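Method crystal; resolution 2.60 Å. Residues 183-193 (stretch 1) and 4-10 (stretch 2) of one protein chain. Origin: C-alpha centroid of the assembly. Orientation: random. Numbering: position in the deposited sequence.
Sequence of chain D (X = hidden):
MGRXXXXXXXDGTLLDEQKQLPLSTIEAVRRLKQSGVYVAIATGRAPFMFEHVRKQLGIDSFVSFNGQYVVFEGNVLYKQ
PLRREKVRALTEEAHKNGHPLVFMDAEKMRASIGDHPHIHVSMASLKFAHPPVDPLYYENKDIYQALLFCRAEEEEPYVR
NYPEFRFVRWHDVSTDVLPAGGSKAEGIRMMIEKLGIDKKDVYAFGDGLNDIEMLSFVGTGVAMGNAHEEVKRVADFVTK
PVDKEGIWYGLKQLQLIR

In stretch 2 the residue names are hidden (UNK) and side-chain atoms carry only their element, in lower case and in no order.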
# COMPACT_ATOMS: atom_id res chain seq x y z
N SER D 183 5.81 18.71 -14.37
CA SER D 183 4.76 17.81 -14.85
C SER D 183 5.38 16.41 -14.96
O SER D 183 6.60 16.28 -15.06
CB SER D 183 4.23 18.25 -16.21
OG SER D 183 5.08 17.83 -17.26
N LYS D 184 4.56 15.37 -14.94
CA LYS D 184 5.12 14.04 -15.00
C LYS D 184 5.74 13.72 -16.35
O LYS D 184 6.66 12.90 -16.42
CB LYS D 184 4.10 12.97 -14.59
CG LYS D 184 2.91 12.77 -15.50
CD LYS D 184 2.03 11.66 -14.94
CE LYS D 184 0.83 11.38 -15.82
NZ LYS D 184 -0.02 10.27 -15.31
N ALA D 185 5.27 14.36 -17.41
CA ALA D 185 5.86 14.10 -18.72
C ALA D 185 7.27 14.65 -18.68
O ALA D 185 8.20 14.09 -19.26
CB ALA D 185 5.06 14.77 -19.82
N GLU D 186 7.42 15.76 -17.96
CA GLU D 186 8.71 16.42 -17.79
C GLU D 186 9.63 15.50 -16.99
O GLU D 186 10.83 15.39 -17.29
CB GLU D 186 8.53 17.75 -17.06
CG GLU D 186 9.77 18.61 -16.96
CD GLU D 186 10.39 18.93 -18.31
OE1 GLU D 186 9.65 18.93 -19.33
OE2 GLU D 186 11.61 19.20 -18.35
N GLY D 187 9.07 14.84 -15.99
CA GLY D 187 9.84 13.93 -15.17
C GLY D 187 10.29 12.76 -16.02
O GLY D 187 11.39 12.24 -15.85
N ILE D 188 9.42 12.35 -16.94
CA ILE D 188 9.71 11.25 -17.86
C ILE D 188 10.82 11.67 -18.80
O ILE D 188 11.63 10.84 -19.23
CB ILE D 188 8.45 10.87 -18.69
CG1 ILE D 188 7.46 10.12 -17.79
CG2 ILE D 188 8.81 9.99 -19.87
CD1 ILE D 188 6.17 9.76 -18.45
N ARG D 189 10.89 12.96 -19.11
CA ARG D 189 11.92 13.45 -20.01
C ARG D 189 13.34 13.29 -19.44
O ARG D 189 14.24 12.89 -20.18
CB ARG D 189 11.68 14.90 -20.39
CG ARG D 189 12.65 15.40 -21.45
CD ARG D 189 12.19 16.72 -22.03
NE ARG D 189 13.04 17.85 -21.66
CZ ARG D 189 13.35 18.18 -20.41
NH1 ARG D 189 12.88 17.47 -19.39
NH2 ARG D 189 14.11 19.24 -20.17
N MSE D 190 13.55 13.58 -18.16
CA MSE D 190 14.91 13.40 -17.63
C MSE D 190 15.20 12.00 -17.20
O MSE D 190 16.35 11.60 -17.11
CB MSE D 190 15.22 14.32 -16.46
CG MSE D 190 14.09 15.11 -15.95
SE MSE D 190 14.79 16.85 -15.63
CE MSE D 190 16.53 16.73 -16.48
N MSE D 191 14.15 11.25 -16.88
CA MSE D 191 14.37 9.88 -16.52
C MSE D 191 15.08 9.29 -17.75
O MSE D 191 16.17 8.71 -17.63
CB MSE D 191 13.04 9.16 -16.30
CG MSE D 191 13.16 7.66 -16.37
SE MSE D 191 13.03 6.79 -14.67
CE MSE D 191 14.87 6.84 -14.14
N ILE D 192 14.48 9.48 -18.93
CA ILE D 192 15.05 8.94 -20.16
C ILE D 192 16.32 9.65 -20.62
O ILE D 192 17.14 9.06 -21.33
CB ILE D 192 14.01 8.93 -21.32
CG1 ILE D 192 13.69 10.36 -21.77
CG2 ILE D 192 12.75 8.21 -20.86
CD1 ILE D 192 12.73 10.43 -22.93
N GLU D 193 16.49 10.90 -20.22
CA GLU D 193 17.69 11.64 -20.58
C GLU D 193 18.84 11.05 -19.78
O GLU D 193 19.88 10.72 -20.33
CB GLU D 193 17.52 13.12 -20.26
CG GLU D 193 17.29 13.98 -21.47
CD GLU D 193 16.97 15.42 -21.11
OE1 GLU D 193 17.64 15.97 -20.19
OE2 GLU D 193 16.07 16.01 -21.74
N UNK D 4 14.67 -0.01 -23.73
CA UNK D 4 13.31 0.46 -23.92
C UNK D 4 12.73 0.61 -22.53
O UNK D 4 13.18 -0.03 -21.59
c UNK D 4 12.97 -0.73 -26.14
n UNK D 4 12.95 -3.72 -28.54
c UNK D 4 12.49 -0.55 -24.72
c UNK D 4 12.55 -2.07 -26.70
c UNK D 4 13.14 -2.31 -28.08
N UNK D 5 11.74 1.48 -22.38
CA UNK D 5 11.12 1.67 -21.08
C UNK D 5 9.65 1.91 -21.29
O UNK D 5 9.25 2.49 -22.30
c UNK D 5 11.91 3.95 -18.01
c UNK D 5 11.76 2.87 -20.33
c UNK D 5 11.16 2.99 -18.92
c UNK D 5 11.57 4.15 -21.12
N UNK D 6 8.83 1.43 -20.37
CA UNK D 6 7.39 1.62 -20.46
C UNK D 6 6.91 2.26 -19.17
O UNK D 6 7.22 1.79 -18.08
c UNK D 6 6.64 0.26 -20.66
c UNK D 6 7.21 -0.49 -21.86
c UNK D 6 5.14 0.52 -20.85
N UNK D 7 6.15 3.34 -19.30
CA UNK D 7 5.60 4.07 -18.16
C UNK D 7 4.11 3.76 -18.02
O UNK D 7 3.41 3.63 -19.02
c UNK D 7 7.23 6.00 -18.15
c UNK D 7 9.89 6.79 -17.77
c UNK D 7 5.81 5.57 -18.36
c UNK D 7 7.68 6.35 -16.89
c UNK D 7 9.44 6.45 -19.04
c UNK D 7 8.11 6.06 -19.22
c UNK D 7 9.01 6.75 -16.69
N UNK D 8 3.63 3.65 -16.78
CA UNK D 8 2.23 3.34 -16.52
C UNK D 8 1.62 4.29 -15.51
O UNK D 8 2.23 4.58 -14.49
c UNK D 8 2.08 1.93 -15.95
c UNK D 8 4.24 -0.73 -17.57
c UNK D 8 3.82 0.30 -16.75
c UNK D 8 1.68 0.33 -17.84
c UNK D 8 3.38 -1.25 -18.54
c UNK D 8 2.09 -0.72 -18.67
c UNK D 8 2.54 0.84 -16.87
N UNK D 9 0.42 4.77 -15.78
CA UNK D 9 -0.27 5.61 -14.83
C UNK D 9 -0.94 4.54 -13.96
O UNK D 9 -1.02 3.39 -14.39
o UNK D 9 -3.32 7.43 -14.63
c UNK D 9 -2.07 7.37 -14.54
o UNK D 9 -1.41 8.02 -13.70
c UNK D 9 -1.32 6.49 -15.52
N UNK D 10 -1.41 4.89 -12.77
CA UNK D 10 -2.00 3.88 -11.89
C UNK D 10 -3.49 3.55 -12.12
O UNK D 10 -3.81 2.51 -12.70
c UNK D 10 0.08 5.08 -8.85
c UNK D 10 -1.76 4.27 -10.41
c UNK D 10 -0.26 4.41 -10.17
c UNK D 10 -2.30 3.20 -9.48

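Position 4 has five side-chain atoms: four carbons in a row, ending in a nitrogen. The chain is extended and touches nothing on stretch 1. An unbranched chain ending in nitrogen is lysine, Lys4.

Position 5 has four side-chain carbons. The chain forks at the first, and one arm is two carbons long. CA-to-CB points toward the helix, and the side chain meets Met191 and Ile192. The fork and the unequal arms identify Ile5. Its CD1 lies 4.2 Å from Met191 CG, and its CG2 lies 4.2 Å from Ile192 CG2.

Position 6 has three side-chain carbons, one carrying the other two. It is buried but out of reach of stretch 1. This short fork is valine, Val6.

Position 7 has seven side-chain carbons: one, then a ring of six. CA-to-CB points toward the helix. The ring meets Ile188 over one face and Met191 and Ile192 at its edge, near its plane. The ring carries no oxygen, so the residue is phenylalanine, Phe7. Ile188 CG1 is 3.9 Å from the centroid of the Phe7 ring and 12° off the normal, a CH-pi contact. Ile188 CG2 also comes within 3.7 Å of Phe7 CE2. At the edge, Met191 CG is 3.7 Å from Phe7 CZ and Ile192 CG2 is 4.2 Å from Phe7 CE2.

Position 8 again has one carbon and a six-carbon ring. CA-to-CB points away from the helix, and no contact is made. It is Phe8.

Position 9 has two carbons, the second carrying two oxygens. CA-to-CB points sideways, but the end of the side chain comes nearer the helix, where an oxygen approaches the Lys184 amine. A carboxylate on so short a chain is aspartate, Asp9. Lys184 NZ and Asp9 OD1 are 3.1 Å apart and form a salt bridge.

Position 10 has four carbons, forked at the first, with one arm of two carbons. It does not reach stretch 1. It is Ile10.

The contact joins a helix and a strand running nearly antiparallel, at 158°, with axes 11.2 Å apart at closest approach. Positions 5 and 7 face the helix because side chains alternate along a strand. Lys184, Ile188 and Ile192 are spaced four apart, about one helical turn, and pair in register with Asp9, Phe7 and Ile5. Phe7 has the largest area covered by the helix. Most of the contact is apolar packing; the salt bridge adds a charged link near the start of the helix. No hydrogen bond crosses between the stretches.

Stretch 2 4-10: KIVFFDI
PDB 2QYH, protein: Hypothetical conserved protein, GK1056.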